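Local coordinates for putative NADH dehydrogenase/NAD(P)H nitroreductase (Bacteroides thetaiotaomicron VPI-5482, PDB 3KWK) that binds flavin mononucleotide and, as a member of the nitroreductase family, probably catalyses NAD(P)H-dependent oxidoreduction, at the interface of chains A and B. Numbering follows the deposited sequence. Chains: chain A/B, Putative NADH dehydrogenase/NAD(P)H nitroreductase.

The interface of chains A and B. Residues chain A 56-61, 64, 137-138; chain B 171-175.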
loop_
_atom_site.group_PDB
_atom_site.type_symbol
_atom_site.label_atom_id
_atom_site.label_comp_id
_atom_site.label_asym_id
_atom_site.label_seq_id
_atom_site.Cartn_x
_atom_site.Cartn_y
_atom_site.Cartn_z
ATOM N N PHE A 56 -9.146 5.873 11.140
ATOM C CA PHE A 56 -7.953 6.679 11.351
ATOM C C PHE A 56 -8.088 7.507 12.615
ATOM O O PHE A 56 -9.108 8.178 12.824
ATOM C CB PHE A 56 -7.746 7.633 10.170
ATOM C CG PHE A 56 -7.712 6.916 8.844
ATOM C CD1 PHE A 56 -6.531 6.334 8.399
ATOM C CD2 PHE A 56 -8.863 6.747 8.096
ATOM C CE1 PHE A 56 -6.491 5.642 7.196
ATOM C CE2 PHE A 56 -8.835 6.040 6.915
ATOM C CZ PHE A 56 -7.660 5.497 6.461
ATOM N N VAL A 57 -7.067 7.468 13.459
ATOM C CA VAL A 57 -7.040 8.329 14.659
ATOM C C VAL A 57 -5.970 9.384 14.384
ATOM O O VAL A 57 -4.809 9.070 14.221
ATOM C CB VAL A 57 -6.774 7.576 15.960
ATOM C CG1 VAL A 57 -6.854 8.485 17.203
ATOM C CG2 VAL A 57 -7.723 6.380 16.130
ATOM N N VAL A 58 -6.398 10.638 14.347
ATOM C CA VAL A 58 -5.497 11.769 14.190
ATOM C C VAL A 58 -5.130 12.232 15.577
ATOM O O VAL A 58 -6.001 12.652 16.315
ATOM C CB VAL A 58 -6.176 12.930 13.424
ATOM C CG1 VAL A 58 -5.181 14.125 13.346
ATOM C CG2 VAL A 58 -6.683 12.410 12.056
ATOM N N VAL A 59 -3.858 12.111 15.950
ATOM C CA VAL A 59 -3.426 12.420 17.304
ATOM C C VAL A 59 -2.637 13.742 17.277
ATOM O O VAL A 59 -1.580 13.824 16.637
ATOM C CB VAL A 59 -2.565 11.314 17.937
ATOM C CG1 VAL A 59 -2.111 11.713 19.354
ATOM C CG2 VAL A 59 -3.352 9.953 18.010
ATOM N N SER A 60 -3.144 14.736 17.998
ATOM C CA SER A 60 -2.498 16.043 18.124
ATOM C C SER A 60 -2.223 16.414 19.574
ATOM O O SER A 60 -1.699 17.517 19.848
ATOM C CB SER A 60 -3.419 17.095 17.526
ATOM O OG SER A 60 -4.673 17.052 18.187
ATOM N N ASP A 61 -2.651 15.563 20.514
ATOM C CA ASP A 61 -2.418 15.767 21.927
ATOM C C ASP A 61 -0.954 15.432 22.291
ATOM O O ASP A 61 -0.506 14.287 22.182
ATOM C CB ASP A 61 -3.372 14.913 22.758
ATOM C CG ASP A 61 -3.199 15.156 24.257
ATOM O OD1 ASP A 61 -2.266 14.606 24.880
ATOM O OD2 ASP A 61 -3.987 15.944 24.810
ATOM N N LYS A 64 -0.316 12.513 24.705
ATOM C CA LYS A 64 -0.511 11.183 24.158
ATOM C C LYS A 64 0.659 10.823 23.235
ATOM O O LYS A 64 1.140 9.702 23.206
ATOM C CB LYS A 64 -1.812 11.016 23.339
ATOM C CG LYS A 64 -3.065 10.795 24.094
ATOM C CD LYS A 64 -4.235 10.611 23.111
ATOM C CE LYS A 64 -5.523 10.719 23.838
ATOM N NZ LYS A 64 -5.392 10.002 25.081
ATOM N N TYR A 137 -3.904 4.413 24.660
ATOM C CA TYR A 137 -3.859 5.862 24.573
ATOM C C TYR A 137 -4.936 6.436 23.667
ATOM O O TYR A 137 -5.349 7.594 23.827
ATOM C CB TYR A 137 -2.441 6.332 24.176
ATOM C CG TYR A 137 -1.527 6.209 25.354
ATOM C CD1 TYR A 137 -1.659 7.073 26.436
ATOM C CD2 TYR A 137 -0.633 5.181 25.450
ATOM C CE1 TYR A 137 -0.864 6.927 27.574
ATOM C CE2 TYR A 137 0.189 5.026 26.593
ATOM C CZ TYR A 137 0.047 5.900 27.634
ATOM O OH TYR A 137 0.845 5.781 28.773
ATOM N N THR A 138 -5.439 5.629 22.753
ATOM C CA THR A 138 -6.485 6.102 21.828
ATOM C C THR A 138 -7.865 5.461 22.067
ATOM O O THR A 138 -8.801 5.770 21.350
ATOM C CB THR A 138 -6.068 6.008 20.351
ATOM O OG1 THR A 138 -5.839 4.643 19.943
ATOM C CG2 THR A 138 -4.845 6.859 20.128
ATOM N N HIS B 171 -11.191 9.946 13.556
ATOM C CA HIS B 171 -11.288 10.065 15.008
ATOM C C HIS B 171 -10.181 11.018 15.455
ATOM O O HIS B 171 -9.076 10.925 14.983
ATOM C CB HIS B 171 -11.147 8.693 15.681
ATOM C CG HIS B 171 -12.045 7.646 15.089
ATOM N ND1 HIS B 171 -13.253 7.280 15.652
ATOM C CD2 HIS B 171 -11.932 6.922 13.948
ATOM C CE1 HIS B 171 -13.823 6.357 14.894
ATOM N NE2 HIS B 171 -13.063 6.141 13.839
ATOM N N TYR B 172 -10.510 11.995 16.286
ATOM C CA TYR B 172 -9.505 12.900 16.842
ATOM C C TYR B 172 -9.113 12.505 18.266
ATOM O O TYR B 172 -9.926 12.560 19.199
ATOM C CB TYR B 172 -10.043 14.325 16.777
ATOM C CG TYR B 172 -10.194 14.784 15.360
ATOM C CD1 TYR B 172 -9.071 15.136 14.627
ATOM C CD2 TYR B 172 -11.430 14.817 14.719
ATOM C CE1 TYR B 172 -9.169 15.521 13.291
ATOM C CE2 TYR B 172 -11.539 15.225 13.380
ATOM C CZ TYR B 172 -10.402 15.560 12.675
ATOM O OH TYR B 172 -10.461 15.974 11.344
ATOM N N ASN B 173 -7.837 12.104 18.430
ATOM C CA ASN B 173 -7.141 11.796 19.685
ATOM C C ASN B 173 -7.579 10.518 20.356
ATOM O O ASN B 173 -6.741 9.796 20.868
ATOM C CB ASN B 173 -7.149 12.964 20.696
ATOM C CG ASN B 173 -6.247 14.133 20.252
ATOM O OD1 ASN B 173 -5.113 13.911 19.849
ATOM N ND2 ASN B 173 -6.755 15.362 20.321
ATOM N N GLN B 174 -8.880 10.258 20.358
ATOM C CA GLN B 174 -9.429 8.997 20.889
ATOM C C GLN B 174 -10.667 8.595 20.046
ATOM O O GLN B 174 -11.282 9.425 19.381
ATOM C CB GLN B 174 -9.685 9.100 22.373
ATOM C CG GLN B 174 -10.986 9.597 22.762
ATOM C CD GLN B 174 -11.277 9.296 24.239
ATOM O OE1 GLN B 174 -12.237 8.547 24.605
ATOM N NE2 GLN B 174 -10.428 9.876 25.112
ATOM N N TYR B 175 -10.973 7.302 20.056
ATOM C CA TYR B 175 -11.962 6.708 19.180
ATOM C C TYR B 175 -13.384 7.293 19.240
ATOM O O TYR B 175 -13.877 7.363 20.355
ATOM C CB TYR B 175 -12.034 5.211 19.453
ATOM C CG TYR B 175 -12.543 4.483 18.226
ATOM C CD1 TYR B 175 -11.708 4.281 17.119
ATOM C CD2 TYR B 175 -13.850 4.027 18.141
ATOM C CE1 TYR B 175 -12.164 3.632 16.010
ATOM C CE2 TYR B 175 -14.286 3.346 16.999
ATOM C CZ TYR B 175 -13.455 3.180 15.949
ATOM O OH TYR B 175 -13.888 2.508 14.825
ATOM O OXT TYR B 175 -14.050 7.648 18.218
HETATM O O HOH W 1 -5.169 18.224 20.578
#
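Strand 170-172 of chain B lies parallel to the strand 54-59 of chain A and extends its sheet: B:His171 N donates a hydrogen bond to A:Phe56 O, and A:Val58 N one to B:His171 O, both nearly along the C=O axes, and B:Asn173 N then reaches A:Val58 O at 2.9 Å from above the carbonyl plane. Beyond the strand, B:Asn173 turns into a positive-phi conformation (71°) and swings its carboxamide, CG anti to its own carbonyl carbon (chi1 -71°), towards the end of the chain A strand. B:Asn173 OD1 accepts two backbone N-H groups: A:Ser60 N comes in the amide plane onto a lone pair at 2.8 Å, while A:Asp61 N sits above that plane at 3.0 Å. These two donors set which way round the amide lies; the other branch, ND2, makes a weak bond to A:Ser60 OG and shares water 1 with it, consistent with that orientation. An alanine here would lose the shared acceptor and would probably leave the two N-H groups at the strand end poorly paired and the B tail less firmly held. B:Tyr172 runs alongside A:Val58, pointing the same way, with ring atom CD1 3.8 Å from A:Val58 CB. On the opposite side of the strand A:Val57 crosses B:His171 at about a right angle, and A:Val57 CG1 packs on the B:Asn173 carbonyl. A:Lys64 lays its CE against B:Asn173 O at 3.3 Å, its chain bent at chi4 (-42°) so that NZ turns back to A:Tyr137 O at 2.7 Å. Farther on, B:Tyr175 N donates to A:Thr138 O at the end of helix 128-138. The terminal carboxylate is tied back within chain B: B:His171 ND1 donates a hydrogen bond to B:Tyr175 OXT at 2.7 Å, close to the imidazole plane, while the rim of the B:Tyr175 ring, at CE1, lies over the rim of one imidazole face. With its symmetry twin, this exchange of C-terminal strands ties the two subunits together, consistent with the intertwined dimer typical of FMN-dependent nitroreductases.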